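Local coordinates for major pepsin inhibitor 3 (Ascaris suum, PDB 1F32), which inhibits the aspartic protease pepsin and is a secreted, disulfide-bonded member of the protease inhibitor I33 family, at residues 3-9 against 70-76; 12-16 against 41-45; 22-27 against 82-87. All blocks are in the same frame, centred on the assembly; numbering follows the deposited sequence.

Interaction 1. Residues 3-9 against 70-76; sequences LFSMSTG and DMKMFNF
Residues 3-9 and 70-76 pair as edge strand and neighbour in an antiparallel sheet. Strand 5-8 runs against strand 72-76 at 168°, with the segment axes 4.7 Å apart at closest. S5-N75 and S7-M73 are hydrogen-bonded pairs. M6-F74 and T8-K72 are non-hydrogen-bonded pairs. N75 N donates to S5 O at 2.8 Å, and S7 N to M73 O at 3.0 Å. G9 N to M71 O (2.9 Å) continues the bonding past the strand end.

Side chains alternate between the faces. S5 (p) and N75 (m, chi2 -63°) share one face, where N75 ND2 donates to S5 OG at 2.8 Å. N75 OD1 bonds to S80 OG, which fixes the amide. S7 (p) and M73 (t,t,t) lie on that same face. The other carries M6 (p,t, chi3 114°), T8 (m), K72 (m,t,t,p) and F74 (m, chi2 -71°). The ends of M6, K72 and M73 lead away from the opposing segment. F74 CD1 is 3.8 Å from M6 CB and 3.9 Å from F4 CZ. F4 (t, chi2 70°) and F76 (m, chi2 -80°) meet obliquely, ring centroids 5.7 Å apart.

F4, M6 and F74 touch R108 of helix 98-116, and F76 meets F107 there edge-to-face. M73 packs on L25 and L82, and strand 72-76 bonds onward to strand 79-82.

Interaction 2. Residues 12-16 against 41-45; sequences ICTVK and FAARV
The sulfur of a disulfide cysteine sits at the edge of a phenylalanine ring. C13 SG lies 5.0 Å from the centroid of the F41 ring, 75° off the ring normal. Its closest ring atom is F41 CE2, at 3.7 Å. C13 has chi1 t and is bonded to C66, which F41 also touches. C13 O approaches the same ring, 3.3 Å from F41 CZ.

Residues 13-16 form an extended strand. Residues 41-45 are part of a regular alpha helix, with V45 N bonded to F41 O at 2.8 Å. The segment axes approach to 7.2 Å and cross at -124°, so the helix runs obliquely against the strand direction. The closest CA pair is V15 and A42, 5.3 Å apart.

Helix 35-52 packs against the edge of strand 13-16, an outermost strand of the three-strand antiparallel sheet (13-16, 19-22, 25-29). T14 bonds inward to F21, while the outward backbone atoms of C13 and V15 face the helix. As a consequence V15 N is buried without a hydrogen-bond partner. The helix follows strand 25-29 in the chain.

F41, A42 and V45 all point their CA-CB bonds toward the strand. F41 (chi1 t, chi2 50°) lays its ring alongside residues 13-15. V15 (chi1 t) puts CG2 at the ring edge, 3.9 Å from F41 CD2. A42 is small enough for a close approach: A42 CB is 3.5 Å from V15 O and 4.3 Å from V15 CB. V45 (t) packs by CG2 on C13 O at 3.6 Å and by CG1 near T14 OG1 at 4.1 Å.

Interaction 3. Residues 22-27 against 82-87; sequences VANLPW and LGNKLF
W27, L82 and F87 bury the most surface here. W27 (chi1 t, chi2 -112°) lays its indole between L82 and K85. W27 CE3 is 3.6 Å from L82 CD2, and L82 O meets the ring edge 3.3 Å from W27 CZ3. K85 CD is 3.7 Å and K85 NZ 3.9 Å from the centroid of the W27 six-membered ring (CH-pi and cation-pi). K85 NZ also bonds weakly to W27 O (3.2 Å). L82 (t, p) puts CD2 3.9 Å from V22 CG1. F87 (m, 80°) takes L25 CB over its face, a CH-pi contact. Its edge meets P26 O, 3.4 Å from F87 CE2.

L82 and K85 close a tight turn (L82 N to K85 O 3.0 Å, K85 N to L82 O 2.9 Å). G83 has phi 64°; a CB there would clash with W27 CH2. V22 to L25 form a type I' turn. Strands 25-27 and 85-87 are not paired, their axes 8.8 Å apart at 145°. This is hairpin-to-hairpin packing, joining 19-22/25-29 to 79-82/85-88.

Interaction 3 lies near the centre of the chain and is partly buried. Interaction 1 is a surface contact, and interaction 2 is partly buried but farther from the centre. Interaction 1 adds the edge strand to the five-strand sheet, mainly by backbone hydrogen bonds. Interaction 2 packs a helix against the edge strand of the three-strand sheet through apolar and sulfur-aromatic contacts. Interaction 3 joins the two sheets, mostly by side chains. It touches both others: K72 O is 2.8 Å from G83 N, a probable hydrogen bond, and M71 SD packs 3.5 Å from W27 CH2. I12 O lies 3.1 Å from A23 N, also probably bonded. Interactions 1 and 2 adjoin only in sequence.

Interaction 1. Residues 3-9 against 70-76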
loop_
_atom_site.group_PDB
_atom_site.type_symbol
_atom_site.label_atom_id
_atom_site.label_comp_id
_atom_site.label_asym_id
_atom_site.label_seq_id
_atom_site.Cartn_x
_atom_site.Cartn_y
_atom_site.Cartn_z
ATOM N N LEU A 3 -17.199 -3.733 -1.546
ATOM C CA LEU A 3 -16.736 -2.662 -2.419
ATOM C C LEU A 3 -15.729 -1.770 -1.707
ATOM O O LEU A 3 -15.262 -0.769 -2.248
ATOM C CB LEU A 3 -17.928 -1.843 -2.914
ATOM C CG LEU A 3 -18.816 -1.060 -1.947
ATOM C CD1 LEU A 3 -20.065 -0.630 -2.710
ATOM C CD2 LEU A 3 -19.214 -1.902 -0.749
ATOM N N PHE A 4 -15.372 -2.162 -0.493
ATOM C CA PHE A 4 -14.429 -1.383 0.290
ATOM C C PHE A 4 -13.749 -2.230 1.355
ATOM O O PHE A 4 -14.352 -3.150 1.921
ATOM C CB PHE A 4 -15.180 -0.223 0.951
ATOM C CG PHE A 4 -14.340 0.612 1.870
ATOM C CD1 PHE A 4 -13.344 1.440 1.365
ATOM C CD2 PHE A 4 -14.559 0.584 3.244
ATOM C CE1 PHE A 4 -12.576 2.234 2.216
ATOM C CE2 PHE A 4 -13.802 1.371 4.105
ATOM C CZ PHE A 4 -12.810 2.198 3.595
ATOM N N SER A 5 -12.475 -1.936 1.592
ATOM C CA SER A 5 -11.720 -2.605 2.632
ATOM C C SER A 5 -10.650 -1.606 3.033
ATOM O O SER A 5 -10.212 -0.784 2.216
ATOM C CB SER A 5 -11.085 -3.915 2.138
ATOM O OG SER A 5 -9.932 -3.676 1.351
ATOM N N MET A 6 -10.258 -1.648 4.299
ATOM C CA MET A 6 -9.234 -0.742 4.794
ATOM C C MET A 6 -8.341 -1.456 5.792
ATOM O O MET A 6 -8.775 -2.381 6.478
ATOM C CB MET A 6 -9.873 0.475 5.476
ATOM C CG MET A 6 -10.528 0.159 6.817
ATOM S SD MET A 6 -11.201 1.632 7.621
ATOM C CE MET A 6 -12.961 1.267 7.561
ATOM N N SER A 7 -7.093 -1.020 5.880
ATOM C CA SER A 7 -6.158 -1.623 6.821
ATOM C C SER A 7 -5.062 -0.654 7.245
ATOM O O SER A 7 -4.861 0.402 6.638
ATOM C CB SER A 7 -5.533 -2.883 6.219
ATOM O OG SER A 7 -4.999 -2.623 4.933
ATOM N N THR A 8 -4.371 -1.011 8.317
ATOM C CA THR A 8 -3.287 -0.194 8.823
ATOM C C THR A 8 -2.035 -1.055 8.802
ATOM O O THR A 8 -2.114 -2.267 8.962
ATOM C CB THR A 8 -3.580 0.283 10.265
ATOM O OG1 THR A 8 -4.681 1.202 10.241
ATOM C CG2 THR A 8 -2.365 0.974 10.855
ATOM N N GLY A 9 -0.886 -0.430 8.586
ATOM C CA GLY A 9 0.361 -1.170 8.543
ATOM C C GLY A 9 0.749 -1.752 9.890
ATOM O O GLY A 9 0.061 -1.521 10.891
ATOM N N ASP A 70 2.986 2.513 9.906
ATOM C CA ASP A 70 1.610 2.619 10.367
ATOM C C ASP A 70 0.712 3.328 9.354
ATOM O O ASP A 70 -0.376 3.781 9.697
ATOM C CB ASP A 70 1.564 3.371 11.696
ATOM C CG ASP A 70 2.106 4.780 11.584
ATOM O OD1 ASP A 70 2.729 5.113 10.549
ATOM O OD2 ASP A 70 1.920 5.554 12.545
ATOM N N MET A 71 1.150 3.426 8.106
ATOM C CA MET A 71 0.310 4.114 7.138
ATOM C C MET A 71 -0.967 3.323 6.881
ATOM O O MET A 71 -1.037 2.132 7.185
ATOM C CB MET A 71 1.069 4.393 5.839
ATOM C CG MET A 71 1.462 3.193 5.028
ATOM S SD MET A 71 2.321 3.793 3.554
ATOM C CE MET A 71 3.293 2.378 3.179
ATOM N N LYS A 72 -1.980 4.007 6.356
ATOM C CA LYS A 72 -3.269 3.398 6.082
ATOM C C LYS A 72 -3.459 3.051 4.610
ATOM O O LYS A 72 -2.881 3.673 3.723
ATOM C CB LYS A 72 -4.395 4.335 6.522
ATOM C CG LYS A 72 -4.382 4.697 8.001
ATOM C CD LYS A 72 -5.674 5.422 8.381
ATOM C CE LYS A 72 -5.640 5.942 9.820
ATOM N NZ LYS A 72 -4.644 7.040 9.986
ATOM N N MET A 73 -4.273 2.038 4.364
ATOM C CA MET A 73 -4.558 1.629 3.003
ATOM C C MET A 73 -6.069 1.578 2.872
ATOM O O MET A 73 -6.770 1.178 3.810
ATOM C CB MET A 73 -3.950 0.247 2.736
ATOM C CG MET A 73 -4.232 -0.319 1.354
ATOM S SD MET A 73 -3.219 -1.784 1.134
ATOM C CE MET A 73 -3.451 -2.101 -0.577
ATOM N N PHE A 74 -6.565 1.998 1.714
ATOM C CA PHE A 74 -7.990 1.987 1.422
ATOM C C PHE A 74 -8.125 1.346 0.040
ATOM O O PHE A 74 -7.469 1.760 -0.919
ATOM C CB PHE A 74 -8.550 3.411 1.384
ATOM C CG PHE A 74 -8.469 4.148 2.703
ATOM C CD1 PHE A 74 -9.284 3.786 3.775
ATOM C CD2 PHE A 74 -7.606 5.229 2.850
ATOM C CE1 PHE A 74 -9.241 4.500 4.986
ATOM C CE2 PHE A 74 -7.552 5.952 4.051
ATOM C CZ PHE A 74 -8.377 5.581 5.121
ATOM N N ASN A 75 -8.969 0.331 -0.053
ATOM C CA ASN A 75 -9.171 -0.373 -1.310
ATOM C C ASN A 75 -10.590 -0.187 -1.827
ATOM O O ASN A 75 -11.551 -0.559 -1.158
ATOM C CB ASN A 75 -8.862 -1.842 -1.095
ATOM C CG ASN A 75 -7.477 -2.049 -0.534
ATOM O OD1 ASN A 75 -6.487 -1.709 -1.178
ATOM N ND2 ASN A 75 -7.399 -2.580 0.683
ATOM N N PHE A 76 -10.705 0.394 -3.022
ATOM C CA PHE A 76 -11.997 0.656 -3.649
ATOM C C PHE A 76 -12.113 -0.193 -4.904
ATOM O O PHE A 76 -11.171 -0.879 -5.278
ATOM C CB PHE A 76 -12.098 2.121 -4.068
ATOM C CG PHE A 76 -11.773 3.094 -2.971
ATOM C CD1 PHE A 76 -12.717 3.415 -2.001
ATOM C CD2 PHE A 76 -10.509 3.663 -2.895
ATOM C CE1 PHE A 76 -12.393 4.297 -0.961
ATOM C CE2 PHE A 76 -10.178 4.538 -1.872
ATOM C CZ PHE A 76 -11.122 4.858 -0.899
#

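Interaction 2. Residues 12-16 against 41-45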
loop_
_atom_site.group_PDB
_atom_site.type_symbol
_atom_site.label_atom_id
_atom_site.label_comp_id
_atom_site.label_asym_id
_atom_site.label_seq_id
_atom_site.Cartn_x
_atom_site.Cartn_y
_atom_site.Cartn_z
ATOM N N ILE A 12 3.300 -6.208 4.146
ATOM C CA ILE A 12 4.441 -6.981 3.680
ATOM C C ILE A 12 5.250 -6.092 2.748
ATOM O O ILE A 12 4.699 -5.451 1.864
ATOM C CB ILE A 12 3.996 -8.257 2.935
ATOM C CG1 ILE A 12 3.313 -9.214 3.917
ATOM C CG2 ILE A 12 5.196 -8.952 2.310
ATOM C CD1 ILE A 12 2.611 -10.376 3.247
ATOM N N CYS A 13 6.564 -6.055 2.953
ATOM C CA CYS A 13 7.431 -5.243 2.129
ATOM C C CYS A 13 8.551 -6.099 1.570
ATOM O O CYS A 13 9.096 -6.924 2.281
ATOM C CB CYS A 13 8.036 -4.116 2.979
ATOM S SG CYS A 13 9.116 -2.991 2.047
ATOM N N THR A 14 8.860 -5.935 0.289
ATOM C CA THR A 14 9.980 -6.661 -0.316
ATOM C C THR A 14 10.494 -5.870 -1.507
ATOM O O THR A 14 9.962 -4.797 -1.821
ATOM C CB THR A 14 9.596 -8.081 -0.755
ATOM O OG1 THR A 14 10.796 -8.807 -1.078
ATOM C CG2 THR A 14 8.663 -8.035 -1.954
ATOM N N VAL A 15 11.546 -6.364 -2.157
ATOM C CA VAL A 15 12.118 -5.664 -3.304
ATOM C C VAL A 15 12.400 -6.628 -4.456
ATOM O O VAL A 15 12.891 -7.728 -4.230
ATOM C CB VAL A 15 13.459 -4.986 -2.944
ATOM C CG1 VAL A 15 13.973 -4.169 -4.134
ATOM C CG2 VAL A 15 13.277 -4.088 -1.706
ATOM N N LYS A 16 12.082 -6.207 -5.678
ATOM C CA LYS A 16 12.352 -7.014 -6.874
ATOM C C LYS A 16 12.829 -6.069 -7.972
ATOM O O LYS A 16 12.111 -5.139 -8.349
ATOM C CB LYS A 16 11.105 -7.747 -7.356
ATOM C CG LYS A 16 11.378 -8.632 -8.578
ATOM C CD LYS A 16 10.139 -9.417 -8.999
ATOM C CE LYS A 16 10.458 -10.411 -10.110
ATOM N NZ LYS A 16 9.243 -11.156 -10.562
ATOM N N PHE A 41 17.916 -6.907 1.857
ATOM C CA PHE A 41 16.601 -6.962 2.494
ATOM C C PHE A 41 15.728 -8.021 1.846
ATOM O O PHE A 41 15.101 -8.833 2.527
ATOM C CB PHE A 41 15.895 -5.613 2.383
ATOM C CG PHE A 41 14.468 -5.645 2.829
ATOM C CD1 PHE A 41 14.120 -6.205 4.061
ATOM C CD2 PHE A 41 13.465 -5.091 2.036
ATOM C CE1 PHE A 41 12.796 -6.213 4.496
ATOM C CE2 PHE A 41 12.134 -5.097 2.471
ATOM C CZ PHE A 41 11.805 -5.660 3.704
ATOM N N ALA A 42 15.679 -8.009 0.523
ATOM C CA ALA A 42 14.855 -8.975 -0.188
ATOM C C ALA A 42 15.248 -10.405 0.197
ATOM O O ALA A 42 14.392 -11.271 0.360
ATOM C CB ALA A 42 14.989 -8.768 -1.677
ATOM N N ALA A 43 16.542 -10.638 0.347
ATOM C CA ALA A 43 17.050 -11.956 0.711
ATOM C C ALA A 43 16.565 -12.320 2.102
ATOM O O ALA A 43 16.149 -13.456 2.362
ATOM C CB ALA A 43 18.567 -11.948 0.682
ATOM N N ARG A 44 16.634 -11.339 2.992
ATOM C CA ARG A 44 16.209 -11.489 4.372
ATOM C C ARG A 44 14.718 -11.833 4.431
ATOM O O ARG A 44 14.307 -12.702 5.203
ATOM C CB ARG A 44 16.507 -10.177 5.116
ATOM C CG ARG A 44 16.375 -10.226 6.619
ATOM C CD ARG A 44 17.212 -9.115 7.282
ATOM N NE ARG A 44 16.718 -7.766 6.984
ATOM C CZ ARG A 44 17.403 -6.836 6.322
ATOM N NH1 ARG A 44 18.629 -7.087 5.868
ATOM N NH2 ARG A 44 16.864 -5.639 6.115
ATOM N N VAL A 45 13.911 -11.156 3.614
ATOM C CA VAL A 45 12.466 -11.397 3.583
ATOM C C VAL A 45 12.162 -12.814 3.113
ATOM O O VAL A 45 11.306 -13.504 3.687
ATOM C CB VAL A 45 11.746 -10.396 2.640
ATOM C CG1 VAL A 45 10.266 -10.752 2.521
ATOM C CG2 VAL A 45 11.874 -8.994 3.194
#

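Interaction 3. Residues 22-27 against 82-87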
loop_
_atom_site.group_PDB
_atom_site.type_symbol
_atom_site.label_atom_id
_atom_site.label_comp_id
_atom_site.label_asym_id
_atom_site.label_seq_id
_atom_site.Cartn_x
_atom_site.Cartn_y
_atom_site.Cartn_z
ATOM N N VAL A 22 5.047 -2.688 -1.397
ATOM C CA VAL A 22 4.400 -2.659 -0.091
ATOM C C VAL A 22 2.938 -3.027 -0.363
ATOM O O VAL A 22 2.282 -2.405 -1.209
ATOM C CB VAL A 22 4.481 -1.268 0.535
ATOM C CG1 VAL A 22 3.822 -1.264 1.905
ATOM C CG2 VAL A 22 5.944 -0.848 0.632
ATOM N N ALA A 23 2.444 -4.049 0.332
ATOM C CA ALA A 23 1.071 -4.504 0.135
ATOM C C ALA A 23 0.881 -4.805 -1.348
ATOM O O ALA A 23 -0.192 -4.578 -1.911
ATOM C CB ALA A 23 0.090 -3.426 0.590
ATOM N N ASN A 24 1.940 -5.309 -1.980
ATOM C CA ASN A 24 1.924 -5.657 -3.399
ATOM C C ASN A 24 1.839 -4.474 -4.349
ATOM O O ASN A 24 1.625 -4.653 -5.551
ATOM C CB ASN A 24 0.766 -6.617 -3.702
ATOM C CG ASN A 24 1.001 -8.003 -3.154
ATOM O OD1 ASN A 24 0.066 -8.665 -2.688
ATOM N ND2 ASN A 24 2.247 -8.467 -3.224
ATOM N N LEU A 25 2.012 -3.266 -3.824
ATOM C CA LEU A 25 1.966 -2.069 -4.659
ATOM C C LEU A 25 3.387 -1.500 -4.820
ATOM O O LEU A 25 4.183 -1.529 -3.875
ATOM C CB LEU A 25 1.023 -1.039 -4.021
ATOM C CG LEU A 25 -0.430 -1.529 -3.943
ATOM C CD1 LEU A 25 -1.284 -0.500 -3.245
ATOM C CD2 LEU A 25 -0.958 -1.787 -5.351
ATOM N N PRO A 26 3.727 -0.990 -6.020
ATOM C CA PRO A 26 5.058 -0.422 -6.284
ATOM C C PRO A 26 5.230 0.933 -5.596
ATOM O O PRO A 26 4.987 1.988 -6.177
ATOM C CB PRO A 26 5.092 -0.332 -7.806
ATOM C CG PRO A 26 3.661 -0.071 -8.152
ATOM C CD PRO A 26 2.914 -1.017 -7.255
ATOM N N TRP A 27 5.681 0.869 -4.353
ATOM C CA TRP A 27 5.859 2.035 -3.501
ATOM C C TRP A 27 6.933 3.027 -3.952
ATOM O O TRP A 27 6.656 4.217 -4.125
ATOM C CB TRP A 27 6.155 1.544 -2.076
ATOM C CG TRP A 27 6.174 2.600 -1.070
ATOM C CD1 TRP A 27 7.255 3.051 -0.368
ATOM C CD2 TRP A 27 5.065 3.393 -0.660
ATOM N NE1 TRP A 27 6.884 4.086 0.460
ATOM C CE2 TRP A 27 5.539 4.314 0.297
ATOM C CE3 TRP A 27 3.705 3.418 -1.014
ATOM C CZ2 TRP A 27 4.701 5.253 0.911
ATOM C CZ3 TRP A 27 2.877 4.349 -0.405
ATOM C CH2 TRP A 27 3.379 5.254 0.547
ATOM N N LEU A 82 -2.610 3.934 -0.679
ATOM C CA LEU A 82 -1.712 3.410 0.337
ATOM C C LEU A 82 -0.918 4.627 0.780
ATOM O O LEU A 82 -0.273 5.297 -0.039
ATOM C CB LEU A 82 -0.786 2.346 -0.250
ATOM C CG LEU A 82 0.254 1.769 0.716
ATOM C CD1 LEU A 82 -0.433 0.950 1.785
ATOM C CD2 LEU A 82 1.241 0.900 -0.068
ATOM N N GLY A 83 -0.974 4.914 2.074
ATOM C CA GLY A 83 -0.291 6.080 2.584
ATOM C C GLY A 83 -1.002 7.227 1.904
ATOM O O GLY A 83 -2.227 7.329 1.929
ATOM N N ASN A 84 -0.255 8.110 1.279
ATOM C CA ASN A 84 -0.934 9.190 0.608
ATOM C C ASN A 84 -0.620 9.093 -0.872
ATOM O O ASN A 84 -0.373 10.093 -1.526
ATOM C CB ASN A 84 -0.511 10.536 1.207
ATOM C CG ASN A 84 -0.903 10.659 2.675
ATOM O OD1 ASN A 84 -2.043 10.371 3.053
ATOM N ND2 ASN A 84 0.045 11.088 3.510
ATOM N N LYS A 85 -0.634 7.859 -1.382
ATOM C CA LYS A 85 -0.342 7.604 -2.795
ATOM C C LYS A 85 -1.472 6.805 -3.438
ATOM O O LYS A 85 -2.030 5.905 -2.826
ATOM C CB LYS A 85 0.988 6.861 -2.935
ATOM C CG LYS A 85 2.211 7.652 -2.412
ATOM C CD LYS A 85 3.516 6.877 -2.653
ATOM C CE LYS A 85 4.745 7.537 -2.016
ATOM N NZ LYS A 85 6.042 6.829 -2.398
ATOM N N LEU A 86 -1.794 7.144 -4.685
ATOM C CA LEU A 86 -2.871 6.497 -5.437
ATOM C C LEU A 86 -2.340 5.492 -6.455
ATOM O O LEU A 86 -1.371 5.779 -7.172
ATOM C CB LEU A 86 -3.699 7.564 -6.177
ATOM C CG LEU A 86 -4.665 7.060 -7.262
ATOM C CD1 LEU A 86 -5.755 6.234 -6.606
ATOM C CD2 LEU A 86 -5.287 8.247 -8.028
ATOM N N PHE A 87 -2.980 4.323 -6.507
ATOM C CA PHE A 87 -2.606 3.255 -7.433
ATOM C C PHE A 87 -3.823 2.729 -8.190
ATOM O O PHE A 87 -4.852 2.426 -7.583
ATOM C CB PHE A 87 -1.986 2.073 -6.685
ATOM C CG PHE A 87 -0.766 2.428 -5.882
ATOM C CD1 PHE A 87 -0.883 3.031 -4.626
ATOM C CD2 PHE A 87 0.502 2.195 -6.401
ATOM C CE1 PHE A 87 0.257 3.404 -3.909
ATOM C CE2 PHE A 87 1.654 2.565 -5.690
ATOM C CZ PHE A 87 1.533 3.171 -4.448
#